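Local coordinates for serine-rich secreted cell wall anchored (LPXTG-motif ) protein (Lactobacillus reuteri ATCC 53608, PDB 5NXK) that probably mediates adhesion of the gut bacterium to its host, as a cell-wall-anchored serine-rich repeat adhesin whose binding region is a beta-solenoid, at residues N125-T130 and N170-A175; V203-N208 and A239-S244; L74-A79 and V100-V105. All coordinates share one frame; numbering follows the deposited sequence.

Contact 1. Residues N125-T130 and N170-A175; sequences NLVGNT and NIAENA
The carboxamides of Asn125 and Asn170 lie side by side with their planes 20° apart, so they are nearly coplanar and joined by an in-plane hydrogen bond, not set face against face. Asn170 ND2 donates to Asn125 OD1 at 2.9 Å, in its own amide plane and nearly along the acceptor's C=O axis. In both residues CG is anti to the carbonyl carbon, beside the backbone N, which sends both amides out on the same face. The row continues in both directions: Asn170 OD1 is hydrogen-bonded to Thr204 OG1, and Asn125 ND2 makes a weak bond to Thr101 OG1. Beneath the amides the strands pair in parallel, Leu126 N binding Asn170 O at 2.8 Å and Ala172 N binding Leu126 O at 2.9 Å. On the opposite, buried face Leu126 and Ile171 meet through their CD1 tips, 4.3 Å apart. Beyond the pairing, the type II turn Ala172-Ala175 swings out, and one water bridges Gly128 N to Glu173 O. The turn then brings Ala175 CB back to 3.3 Å from Gly128 O. Like residues aligned on adjacent coils and bonded in register are characteristic of parallel beta-solenoids, consistent with the pectate lyase-like fold.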
ATOM      1  N   ASN A 125       6.313   3.424  -1.609  1.00 25.31           N
ATOM      2  CA  ASN A 125       7.222   2.857  -2.594  1.00 26.77           C
ATOM      3  C   ASN A 125       7.592   1.439  -2.170  1.00 29.91           C
ATOM      4  O   ASN A 125       7.871   1.185  -0.996  1.00 29.25           O
ATOM      5  CB  ASN A 125       8.475   3.723  -2.750  1.00 22.80           C
ATOM      6  CG  ASN A 125       8.155   5.111  -3.247  1.00 27.93           C
ATOM      7  OD1 ASN A 125       7.494   5.275  -4.269  1.00 28.01           O
ATOM      8  ND2 ASN A 125       8.608   6.126  -2.519  1.00 32.00           N
ATOM      9  N   LEU A 126       7.562   0.512  -3.124  1.00 23.91           N
ATOM     10  CA  LEU A 126       7.857  -0.880  -2.854  1.00 19.71           C
ATOM     11  C   LEU A 126       9.076  -1.255  -3.682  1.00 25.39           C
ATOM     12  O   LEU A 126       9.034  -1.222  -4.915  1.00 27.28           O
ATOM     13  CB  LEU A 126       6.654  -1.779  -3.180  1.00 21.36           C
ATOM     14  CG  LEU A 126       5.377  -1.442  -2.404  1.00 25.17           C
ATOM     15  CD1 LEU A 126       4.223  -2.338  -2.842  1.00 25.42           C
ATOM     16  CD2 LEU A 126       5.617  -1.550  -0.887  1.00 23.61           C
ATOM     17  N   VAL A 127      10.164  -1.619  -3.003  1.00 25.37           N
ATOM     18  CA  VAL A 127      11.473  -1.709  -3.655  1.00 24.70           C
ATOM     19  C   VAL A 127      12.114  -3.081  -3.404  1.00 25.48           C
ATOM     20  O   VAL A 127      11.862  -3.718  -2.375  1.00 28.67           O
ATOM     21  CB  VAL A 127      12.427  -0.578  -3.152  1.00 30.66           C
ATOM     22  CG1 VAL A 127      13.729  -0.559  -3.951  1.00 30.18           C
ATOM     23  CG2 VAL A 127      11.751   0.791  -3.237  1.00 27.22           C
ATOM     24  N   GLY A 128      12.938  -3.528  -4.349  1.00 29.36           N
ATOM     25  CA  GLY A 128      13.616  -4.812  -4.252  1.00 31.93           C
ATOM     26  C   GLY A 128      12.646  -5.977  -4.177  1.00 36.00           C
ATOM     27  O   GLY A 128      11.587  -5.965  -4.818  1.00 33.71           O
ATOM     28  N   ASN A 129      13.004  -6.990  -3.395  1.00 28.69           N
ATOM     29  CA  ASN A 129      12.181  -8.180  -3.279  1.00 32.27           C
ATOM     30  C   ASN A 129      11.265  -8.062  -2.080  1.00 34.35           C
ATOM     31  O   ASN A 129      11.639  -8.394  -0.960  1.00 35.25           O
ATOM     32  CB  ASN A 129      13.053  -9.431  -3.198  1.00 38.39           C
ATOM     33  CG  ASN A 129      13.875  -9.626  -4.453  1.00 41.38           C
ATOM     34  OD1 ASN A 129      13.372  -9.462  -5.560  1.00 46.11           O
ATOM     35  ND2 ASN A 129      15.142  -9.972  -4.290  1.00 50.90           N
ATOM     36  N   THR A 130      10.066  -7.551  -2.322  1.00 31.69           N
ATOM     37  CA  THR A 130       9.169  -7.229  -1.223  1.00 27.57           C
ATOM     38  C   THR A 130       7.883  -8.043  -1.335  1.00 33.56           C
ATOM     39  O   THR A 130       7.259  -8.133  -2.409  1.00 29.50           O
ATOM     40  CB  THR A 130       8.860  -5.700  -1.187  1.00 30.96           C
ATOM     41  OG1 THR A 130      10.039  -4.985  -0.801  1.00 29.25           O
ATOM     42  CG2 THR A 130       7.738  -5.372  -0.200  1.00 29.74           C
ATOM     43  N   ASN A 170       4.137   2.816  -5.793  1.00 19.54           N
ATOM     44  CA  ASN A 170       5.094   2.672  -6.881  1.00 24.89           C
ATOM     45  C   ASN A 170       5.914   1.412  -6.673  1.00 29.47           C
ATOM     46  O   ASN A 170       6.607   1.291  -5.676  1.00 29.06           O
ATOM     47  CB  ASN A 170       6.038   3.881  -6.944  1.00 19.95           C
ATOM     48  CG  ASN A 170       5.305   5.196  -7.121  1.00 25.03           C
ATOM     49  OD1 ASN A 170       4.482   5.348  -8.023  1.00 25.45           O
ATOM     50  ND2 ASN A 170       5.600   6.160  -6.240  1.00 18.93           N
ATOM     51  N   ILE A 171       5.878   0.501  -7.630  1.00 22.99           N
ATOM     52  CA  ILE A 171       6.766  -0.653  -7.614  1.00 22.88           C
ATOM     53  C   ILE A 171       8.019  -0.222  -8.350  1.00 20.99           C
ATOM     54  O   ILE A 171       7.982   0.099  -9.536  1.00 29.03           O
ATOM     55  CB  ILE A 171       6.143  -1.911  -8.269  1.00 24.15           C
ATOM     56  CG1 ILE A 171       5.064  -2.536  -7.373  1.00 28.75           C
ATOM     57  CG2 ILE A 171       7.198  -2.985  -8.483  1.00 22.43           C
ATOM     58  CD1 ILE A 171       3.846  -1.687  -7.115  1.00 27.42           C
ATOM     59  N   ALA A 172       9.136  -0.177  -7.635  1.00 25.44           N
ATOM     60  CA  ALA A 172      10.345   0.409  -8.195  1.00 24.50           C
ATOM     61  C   ALA A 172      10.866  -0.390  -9.368  1.00 28.45           C
ATOM     62  O   ALA A 172      10.589  -1.583  -9.477  1.00 30.72           O
ATOM     63  CB  ALA A 172      11.421   0.506  -7.127  1.00 26.68           C
ATOM     64  N   GLU A 173      11.623   0.258 -10.246  1.00 26.38           N
ATOM     65  CA  GLU A 173      12.317  -0.472 -11.295  1.00 31.46           C
ATOM     66  C   GLU A 173      13.139  -1.611 -10.697  1.00 29.82           C
ATOM     67  O   GLU A 173      13.697  -1.477  -9.609  1.00 29.97           O
ATOM     68  CB  GLU A 173      13.182   0.449 -12.152  1.00 34.15           C
ATOM     69  CG  GLU A 173      14.319   1.142 -11.469  1.00 55.13           C
ATOM     70  CD  GLU A 173      15.232   1.825 -12.481  1.00 66.07           C
ATOM     71  OE1 GLU A 173      15.190   1.437 -13.671  1.00 67.01           O
ATOM     72  OE2 GLU A 173      15.966   2.758 -12.093  1.00 68.25           O
ATOM     73  N   ASN A 174      13.130  -2.747 -11.392  1.00 28.25           N
ATOM     74  CA  ASN A 174      13.830  -3.973 -11.002  1.00 32.14           C
ATOM     75  C   ASN A 174      13.277  -4.656  -9.764  1.00 30.34           C
ATOM     76  O   ASN A 174      13.788  -5.688  -9.360  1.00 35.23           O
ATOM     77  CB  ASN A 174      15.320  -3.687 -10.783  1.00 31.00           C
ATOM     78  CG  ASN A 174      15.963  -3.103 -12.008  1.00 32.95           C
ATOM     79  OD1 ASN A 174      15.732  -3.575 -13.112  1.00 32.96           O
ATOM     80  ND2 ASN A 174      16.722  -2.032 -11.833  1.00 37.99           N
ATOM     81  N   ALA A 175      12.210  -4.130  -9.188  1.00 26.19           N
ATOM     82  CA  ALA A 175      11.657  -4.776  -8.002  1.00 30.59           C
ATOM     83  C   ALA A 175      10.899  -6.051  -8.349  1.00 30.39           C
ATOM     84  O   ALA A 175      10.430  -6.223  -9.479  1.00 26.17           O
ATOM     85  CB  ALA A 175      10.748  -3.820  -7.247  1.00 30.62           C
TER
HETATM   86  O   HOH W   1      13.734  -2.516  -6.935  1.00 33.76           O

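Contact 2. Residues V203-N208 and A239-S244; sequences VTVGNN and AAVKMS
Val205 leaves its strand with CB directed at segment 239-244, and its two methyls divide the contact between them. CG1 is anti to the backbone N (chi1 -178°), beside the carbonyl carbon, and reaches Ala239 CB at 3.9 Å. CG2 is anti to the carbonyl carbon, beside the backbone N, and meets a second residue: it lies 4.2 Å from Val241 CG2. The two valine side chains cross obliquely, one branch meeting one branch. Val241 has nearly the same torsion, its CG1 anti to the backbone N (chi1 170°), and therefore also offers the branch beside its own backbone N.

Ala239 CB also lies 3.6 Å from Gly206 O, on the same side as Val205 CG1. The CA atoms come nearest where Asn208 passes Ala239, 4.4 Å apart. Leu211 also packs on Val205, and Val273 on Val241. The end of strand 200-205 thus meets the start of strand 240-244, in another sheet on the next coil: a diagonal coil-to-coil contact inside the corner of a parallel beta-solenoid. Val205 O bonds to Asn236 ND2, outside both segments. No hydrogen bond crosses between the two segments, and most of their 172 Å² of buried surface comes from Ala239, Val205 and Val241, consistent with van der Waals packing and exclusion of water as the main contributions.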
ATOM      1  N   VAL A 203      -0.983   3.857  -9.384  1.00 19.66           N
ATOM      2  CA  VAL A 203      -0.096   2.710  -9.188  1.00 21.79           C
ATOM      3  C   VAL A 203       0.859   2.630 -10.361  1.00 23.82           C
ATOM      4  O   VAL A 203       0.419   2.680 -11.513  1.00 21.47           O
ATOM      5  CB  VAL A 203      -0.869   1.394  -9.071  1.00 21.74           C
ATOM      6  CG1 VAL A 203       0.103   0.192  -8.958  1.00 19.28           C
ATOM      7  CG2 VAL A 203      -1.817   1.456  -7.871  1.00 22.92           C
ATOM      8  N   THR A 204       2.160   2.554 -10.093  1.00 20.23           N
ATOM      9  CA  THR A 204       3.118   2.383 -11.191  1.00 19.44           C
ATOM     10  C   THR A 204       3.911   1.104 -10.989  1.00 23.57           C
ATOM     11  O   THR A 204       4.143   0.687  -9.856  1.00 24.00           O
ATOM     12  CB  THR A 204       4.123   3.548 -11.312  1.00 21.85           C
ATOM     13  OG1 THR A 204       4.988   3.553 -10.163  1.00 24.41           O
ATOM     14  CG2 THR A 204       3.396   4.873 -11.397  1.00 24.16           C
ATOM     15  N   VAL A 205       4.278   0.456 -12.083  1.00 19.46           N
ATOM     16  CA  VAL A 205       5.194  -0.671 -12.026  1.00 24.06           C
ATOM     17  C   VAL A 205       6.412  -0.289 -12.880  1.00 26.14           C
ATOM     18  O   VAL A 205       6.281  -0.056 -14.085  1.00 25.39           O
ATOM     19  CB  VAL A 205       4.540  -1.975 -12.533  1.00 22.50           C
ATOM     20  CG1 VAL A 205       5.518  -3.149 -12.408  1.00 21.87           C
ATOM     21  CG2 VAL A 205       3.252  -2.267 -11.758  1.00 23.47           C
ATOM     22  N   GLY A 206       7.590  -0.192 -12.262  1.00 23.59           N
ATOM     23  CA  GLY A 206       8.744   0.393 -12.938  1.00 22.87           C
ATOM     24  C   GLY A 206       9.388  -0.507 -13.990  1.00 27.57           C
ATOM     25  O   GLY A 206       9.024  -1.686 -14.122  1.00 27.04           O
ATOM     26  N   ASN A 207      10.333   0.049 -14.750  1.00 24.13           N
ATOM     27  CA  ASN A 207      11.078  -0.733 -15.739  1.00 28.21           C
ATOM     28  C   ASN A 207      11.616  -2.026 -15.177  1.00 28.03           C
ATOM     29  O   ASN A 207      12.212  -2.026 -14.112  1.00 29.06           O
ATOM     30  CB  ASN A 207      12.265   0.042 -16.306  1.00 37.08           C
ATOM     31  CG  ASN A 207      11.859   1.112 -17.266  1.00 54.07           C
ATOM     32  OD1 ASN A 207      10.715   1.565 -17.271  1.00 54.23           O
ATOM     33  ND2 ASN A 207      12.785   1.489 -18.139  1.00 65.54           N
ATOM     34  N   ASN A 208      11.412  -3.121 -15.907  1.00 28.30           N
ATOM     35  CA  ASN A 208      11.958  -4.427 -15.542  1.00 29.37           C
ATOM     36  C   ASN A 208      11.534  -4.910 -14.170  1.00 31.15           C
ATOM     37  O   ASN A 208      12.186  -5.777 -13.593  1.00 33.22           O
ATOM     38  CB  ASN A 208      13.482  -4.412 -15.611  1.00 31.51           C
ATOM     39  CG  ASN A 208      13.994  -4.064 -16.987  1.00 48.72           C
ATOM     40  OD1 ASN A 208      14.530  -2.974 -17.207  1.00 57.77           O
ATOM     41  ND2 ASN A 208      13.840  -4.994 -17.928  1.00 54.65           N
ATOM     42  N   ALA A 239       8.256  -4.511 -17.866  1.00 23.47           N
ATOM     43  CA  ALA A 239       7.697  -4.967 -16.599  1.00 21.13           C
ATOM     44  C   ALA A 239       6.842  -6.223 -16.814  1.00 26.92           C
ATOM     45  O   ALA A 239       6.326  -6.455 -17.908  1.00 26.57           O
ATOM     46  CB  ALA A 239       6.887  -3.869 -15.936  1.00 23.23           C
ATOM     47  N   ALA A 240       6.751  -7.046 -15.772  1.00 27.23           N
ATOM     48  CA  ALA A 240       5.937  -8.254 -15.754  1.00 25.72           C
ATOM     49  C   ALA A 240       4.869  -8.124 -14.677  1.00 30.59           C
ATOM     50  O   ALA A 240       5.175  -7.924 -13.502  1.00 31.29           O
ATOM     51  CB  ALA A 240       6.805  -9.491 -15.501  1.00 27.76           C
ATOM     52  N   VAL A 241       3.611  -8.217 -15.075  1.00 26.27           N
ATOM     53  CA  VAL A 241       2.499  -8.084 -14.151  1.00 24.17           C
ATOM     54  C   VAL A 241       1.605  -9.309 -14.230  1.00 30.40           C
ATOM     55  O   VAL A 241       1.198  -9.714 -15.323  1.00 25.81           O
ATOM     56  CB  VAL A 241       1.675  -6.817 -14.450  1.00 24.24           C
ATOM     57  CG1 VAL A 241       0.370  -6.800 -13.633  1.00 19.42           C
ATOM     58  CG2 VAL A 241       2.502  -5.555 -14.187  1.00 24.02           C
ATOM     59  N   LYS A 242       1.295  -9.899 -13.081  1.00 22.73           N
ATOM     60  CA  LYS A 242       0.384 -11.035 -13.044  1.00 25.97           C
ATOM     61  C   LYS A 242      -0.604 -10.811 -11.928  1.00 24.89           C
ATOM     62  O   LYS A 242      -0.203 -10.737 -10.768  1.00 26.74           O
ATOM     63  CB  LYS A 242       1.111 -12.361 -12.776  1.00 28.10           C
ATOM     64  CG  LYS A 242       2.110 -12.843 -13.795  1.00 38.09           C
ATOM     65  CD  LYS A 242       2.777 -14.101 -13.231  1.00 47.62           C
ATOM     66  CE  LYS A 242       3.286 -15.036 -14.308  1.00 57.02           C
ATOM     67  NZ  LYS A 242       4.562 -14.556 -14.891  1.00 65.36           N
ATOM     68  N   MET A 243      -1.881 -10.674 -12.259  1.00 24.18           N
ATOM     69  CA  MET A 243      -2.887 -10.470 -11.227  1.00 23.55           C
ATOM     70  C   MET A 243      -4.147 -11.292 -11.473  1.00 27.68           C
ATOM     71  O   MET A 243      -4.567 -11.496 -12.619  1.00 28.46           O
ATOM     72  CB  MET A 243      -3.259  -8.974 -11.102  1.00 24.75           C
ATOM     73  CG  MET A 243      -2.067  -8.031 -10.972  1.00 31.99           C
ATOM     74  SD  MET A 243      -2.521  -6.325 -10.573  1.00 44.44           S
ATOM     75  CE  MET A 243      -3.534  -5.860 -11.944  1.00 26.67           C
ATOM     76  N   SER A 244      -4.778 -11.714 -10.384  1.00 22.96           N
ATOM     77  CA  SER A 244      -6.075 -12.362 -10.484  1.00 22.10           C
ATOM     78  C   SER A 244      -6.931 -11.999  -9.272  1.00 20.85           C
ATOM     79  O   SER A 244      -6.413 -11.806  -8.180  1.00 23.87           O
ATOM     80  CB  SER A 244      -5.922 -13.878 -10.595  1.00 23.96           C
ATOM     81  OG  SER A 244      -5.329 -14.407  -9.419  1.00 27.17           O
TER

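Contact 3. Residues L74-A79 and V100-V105; sequences LTIENA and VTYKDV
Side chains of the two parallel strands pair in register, each with its partner one coil along and pointing to the same face. Thr75 and Thr101 lie alongside each other, both with OG1 anti to the carbonyl carbon and beside the backbone N, which puts Thr75 OG1 beside Thr101 CB at 3.7 Å. Thr101 OG1 has a polar partner on the next coil, a weak bond with Asn125 ND2.

On the buried face Ile76 and Tyr102 also run side by side. Ile76 CG1 is anti to the carbonyl carbon and CD1 extends on from it (chi2 -178°), arriving obliquely at the tyrosine ring, 4.1 Å from Tyr102 CE1. The other branch, Ile76 CG2, meets Val105 CG2 at 4.3 Å, so one isoleucine touches side chains before and after the corner. Leu81 packs against Ile76, Tyr102 and Val105 alike.

Glu77 and Lys103 form a bridge pair on the outer face, but their charged ends do not meet: Glu77 OE1 and Lys103 NZ stay 4.9 Å apart, where their opposite charges could still attract. The backbone fixes this register, with Ile76 N to Thr101 O and Lys103 N to Ile76 O both 2.9 Å and the latter bond almost straight at 174°. The axes of segments 74-77 and 100-102 are 10° from parallel. At Asn78 and Asp104 both segments turn, with positive phi, towards the next sheet. Such matched corners and aligned side chains are characteristic of parallel beta-solenoids, consistent with the right-handed beta-helix of the pectate lyase-like family.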
ATOM      1  N   LEU A  74       9.868   8.039   5.346  1.00 27.43           N
ATOM      2  CA  LEU A  74      10.215   6.892   6.198  1.00 25.45           C
ATOM      3  C   LEU A  74      10.592   5.710   5.330  1.00 32.13           C
ATOM      4  O   LEU A  74       9.790   5.275   4.512  1.00 29.17           O
ATOM      5  CB  LEU A  74       9.048   6.515   7.114  1.00 28.90           C
ATOM      6  CG  LEU A  74       9.204   5.229   7.939  1.00 30.58           C
ATOM      7  CD1 LEU A  74      10.378   5.321   8.918  1.00 29.47           C
ATOM      8  CD2 LEU A  74       7.917   4.924   8.683  1.00 31.76           C
ATOM      9  N   THR A  75      11.809   5.206   5.483  1.00 31.21           N
ATOM     10  CA  THR A  75      12.252   4.018   4.762  1.00 29.81           C
ATOM     11  C   THR A  75      12.513   2.859   5.731  1.00 33.89           C
ATOM     12  O   THR A  75      13.158   3.047   6.757  1.00 30.67           O
ATOM     13  CB  THR A  75      13.521   4.342   3.939  1.00 31.90           C
ATOM     14  OG1 THR A  75      13.194   5.325   2.948  1.00 35.74           O
ATOM     15  CG2 THR A  75      14.052   3.130   3.238  1.00 29.19           C
ATOM     16  N   ILE A  76      11.980   1.677   5.426  1.00 28.96           N
ATOM     17  CA  ILE A  76      12.297   0.468   6.178  1.00 23.95           C
ATOM     18  C   ILE A  76      12.916  -0.555   5.230  1.00 29.14           C
ATOM     19  O   ILE A  76      12.349  -0.835   4.164  1.00 31.06           O
ATOM     20  CB  ILE A  76      11.054  -0.126   6.861  1.00 27.18           C
ATOM     21  CG1 ILE A  76      10.392   0.926   7.764  1.00 29.26           C
ATOM     22  CG2 ILE A  76      11.430  -1.370   7.650  1.00 28.07           C
ATOM     23  CD1 ILE A  76       9.168   0.429   8.521  1.00 34.63           C
ATOM     24  N   GLU A  77      14.098  -1.063   5.572  1.00 28.59           N
ATOM     25  CA  GLU A  77      14.816  -2.003   4.706  1.00 32.53           C
ATOM     26  C   GLU A  77      15.070  -3.309   5.423  1.00 32.72           C
ATOM     27  O   GLU A  77      15.380  -3.306   6.621  1.00 36.22           O
ATOM     28  CB  GLU A  77      16.161  -1.450   4.264  1.00 36.04           C
ATOM     29  CG  GLU A  77      16.187  -0.009   3.849  1.00 49.43           C
ATOM     30  CD  GLU A  77      17.560   0.395   3.313  1.00 57.69           C
ATOM     31  OE1 GLU A  77      17.668   1.443   2.637  1.00 56.55           O
ATOM     32  OE2 GLU A  77      18.536  -0.338   3.591  1.00 62.00           O
ATOM     33  N   ASN A  78      14.930  -4.415   4.696  1.00 26.23           N
ATOM     34  CA  ASN A  78      15.402  -5.726   5.141  1.00 25.40           C
ATOM     35  C   ASN A  78      14.828  -6.087   6.499  1.00 30.73           C
ATOM     36  O   ASN A  78      15.552  -6.328   7.460  1.00 32.84           O
ATOM     37  CB  ASN A  78      16.925  -5.751   5.168  1.00 29.76           C
ATOM     38  CG  ASN A  78      17.480  -7.156   5.375  1.00 42.80           C
ATOM     39  OD1 ASN A  78      16.784  -8.157   5.151  1.00 41.44           O
ATOM     40  ND2 ASN A  78      18.735  -7.237   5.794  1.00 41.23           N
ATOM     41  N   ALA A  79      13.506  -6.086   6.572  1.00 30.94           N
ATOM     42  CA  ALA A  79      12.831  -6.379   7.818  1.00 32.96           C
ATOM     43  C   ALA A  79      11.520  -7.111   7.581  1.00 35.54           C
ATOM     44  O   ALA A  79      10.961  -7.108   6.474  1.00 37.25           O
ATOM     45  CB  ALA A  79      12.589  -5.090   8.600  1.00 28.71           C
ATOM     46  N   VAL A 100       6.347   6.572   2.364  1.00 24.92           N
ATOM     47  CA  VAL A 100       6.846   5.360   3.001  1.00 19.06           C
ATOM     48  C   VAL A 100       7.479   4.477   1.928  1.00 25.28           C
ATOM     49  O   VAL A 100       6.913   4.264   0.834  1.00 23.74           O
ATOM     50  CB  VAL A 100       5.722   4.577   3.728  1.00 23.25           C
ATOM     51  CG1 VAL A 100       6.249   3.246   4.259  1.00 21.04           C
ATOM     52  CG2 VAL A 100       5.099   5.421   4.857  1.00 23.28           C
ATOM     53  N   THR A 101       8.664   3.971   2.224  1.00 26.39           N
ATOM     54  CA  THR A 101       9.362   3.087   1.313  1.00 29.66           C
ATOM     55  C   THR A 101       9.685   1.783   2.016  1.00 26.58           C
ATOM     56  O   THR A 101      10.311   1.784   3.075  1.00 28.27           O
ATOM     57  CB  THR A 101      10.653   3.742   0.793  1.00 28.14           C
ATOM     58  OG1 THR A 101      10.305   4.910   0.056  1.00 31.00           O
ATOM     59  CG2 THR A 101      11.436   2.788  -0.115  1.00 26.32           C
ATOM     60  N   TYR A 102       9.223   0.677   1.442  1.00 22.90           N
ATOM     61  CA  TYR A 102       9.586  -0.656   1.910  1.00 25.66           C
ATOM     62  C   TYR A 102      10.584  -1.246   0.937  1.00 23.82           C
ATOM     63  O   TYR A 102      10.274  -1.413  -0.239  1.00 28.05           O
ATOM     64  CB  TYR A 102       8.372  -1.582   1.993  1.00 24.35           C
ATOM     65  CG  TYR A 102       7.442  -1.401   3.174  1.00 27.02           C
ATOM     66  CD1 TYR A 102       7.698  -0.469   4.174  1.00 25.56           C
ATOM     67  CD2 TYR A 102       6.291  -2.179   3.279  1.00 26.23           C
ATOM     68  CE1 TYR A 102       6.829  -0.330   5.265  1.00 22.11           C
ATOM     69  CE2 TYR A 102       5.426  -2.046   4.346  1.00 31.42           C
ATOM     70  CZ  TYR A 102       5.699  -1.118   5.335  1.00 28.75           C
ATOM     71  OH  TYR A 102       4.819  -0.998   6.382  1.00 28.82           O
ATOM     72  N   LYS A 103      11.779  -1.565   1.406  1.00 23.72           N
ATOM     73  CA  LYS A 103      12.762  -2.192   0.540  1.00 22.26           C
ATOM     74  C   LYS A 103      13.191  -3.546   1.111  1.00 30.39           C
ATOM     75  O   LYS A 103      13.617  -3.627   2.264  1.00 28.33           O
ATOM     76  CB  LYS A 103      13.959  -1.275   0.345  1.00 26.23           C
ATOM     77  CG  LYS A 103      15.097  -1.915  -0.442  1.00 38.23           C
ATOM     78  CD  LYS A 103      16.270  -0.942  -0.597  1.00 42.49           C
ATOM     79  CE  LYS A 103      17.411  -1.541  -1.433  1.00 52.68           C
ATOM     80  NZ  LYS A 103      18.391  -0.476  -1.833  1.00 58.72           N
ATOM     81  N   ASP A 104      13.031  -4.612   0.326  1.00 27.89           N
ATOM     82  CA  ASP A 104      13.324  -5.969   0.799  1.00 30.53           C
ATOM     83  C   ASP A 104      12.597  -6.256   2.108  1.00 31.86           C
ATOM     84  O   ASP A 104      13.159  -6.780   3.059  1.00 36.67           O
ATOM     85  CB  ASP A 104      14.836  -6.172   0.952  1.00 34.64           C
ATOM     86  CG  ASP A 104      15.567  -6.055  -0.382  1.00 42.94           C
ATOM     87  OD1 ASP A 104      15.036  -6.561  -1.393  1.00 42.43           O
ATOM     88  OD2 ASP A 104      16.657  -5.452  -0.435  1.00 46.71           O
ATOM     89  N   VAL A 105      11.316  -5.926   2.121  1.00 33.68           N
ATOM     90  CA  VAL A 105      10.494  -6.103   3.299  1.00 33.45           C
ATOM     91  C   VAL A 105       9.544  -7.279   3.108  1.00 34.40           C
ATOM     92  O   VAL A 105       9.061  -7.524   2.002  1.00 29.69           O
ATOM     93  CB  VAL A 105       9.701  -4.815   3.597  1.00 32.56           C
ATOM     94  CG1 VAL A 105       8.476  -5.093   4.464  1.00 30.36           C
ATOM     95  CG2 VAL A 105      10.615  -3.766   4.235  1.00 30.69           C
TER

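Contacts 3, 1 and 2 follow one another along the solenoid. Strands 71-77, 97-102, 122-127, 168-171 and 200-205 are consecutive in one parallel sheet, so contacts 3 and 1 each pair adjacent strands of it, and strand 200-205 of contact 2 comes next. Contact 3 hands over to contact 1 through probable backbone bonds, Asn125 N to Val100 O at 2.7 Å and Val127 N to Tyr102 O at 2.8 Å. Contact 1 reaches contact 2 likewise, with Ile171 N to Thr204 O at 2.8 Å. Centres are about 10 Å apart at each step; those of contacts 2 and 3, about 19 Å apart, do not touch. In contact 2 strands 200-205 and 240-244 belong to different sheets, without backbone pairing between them.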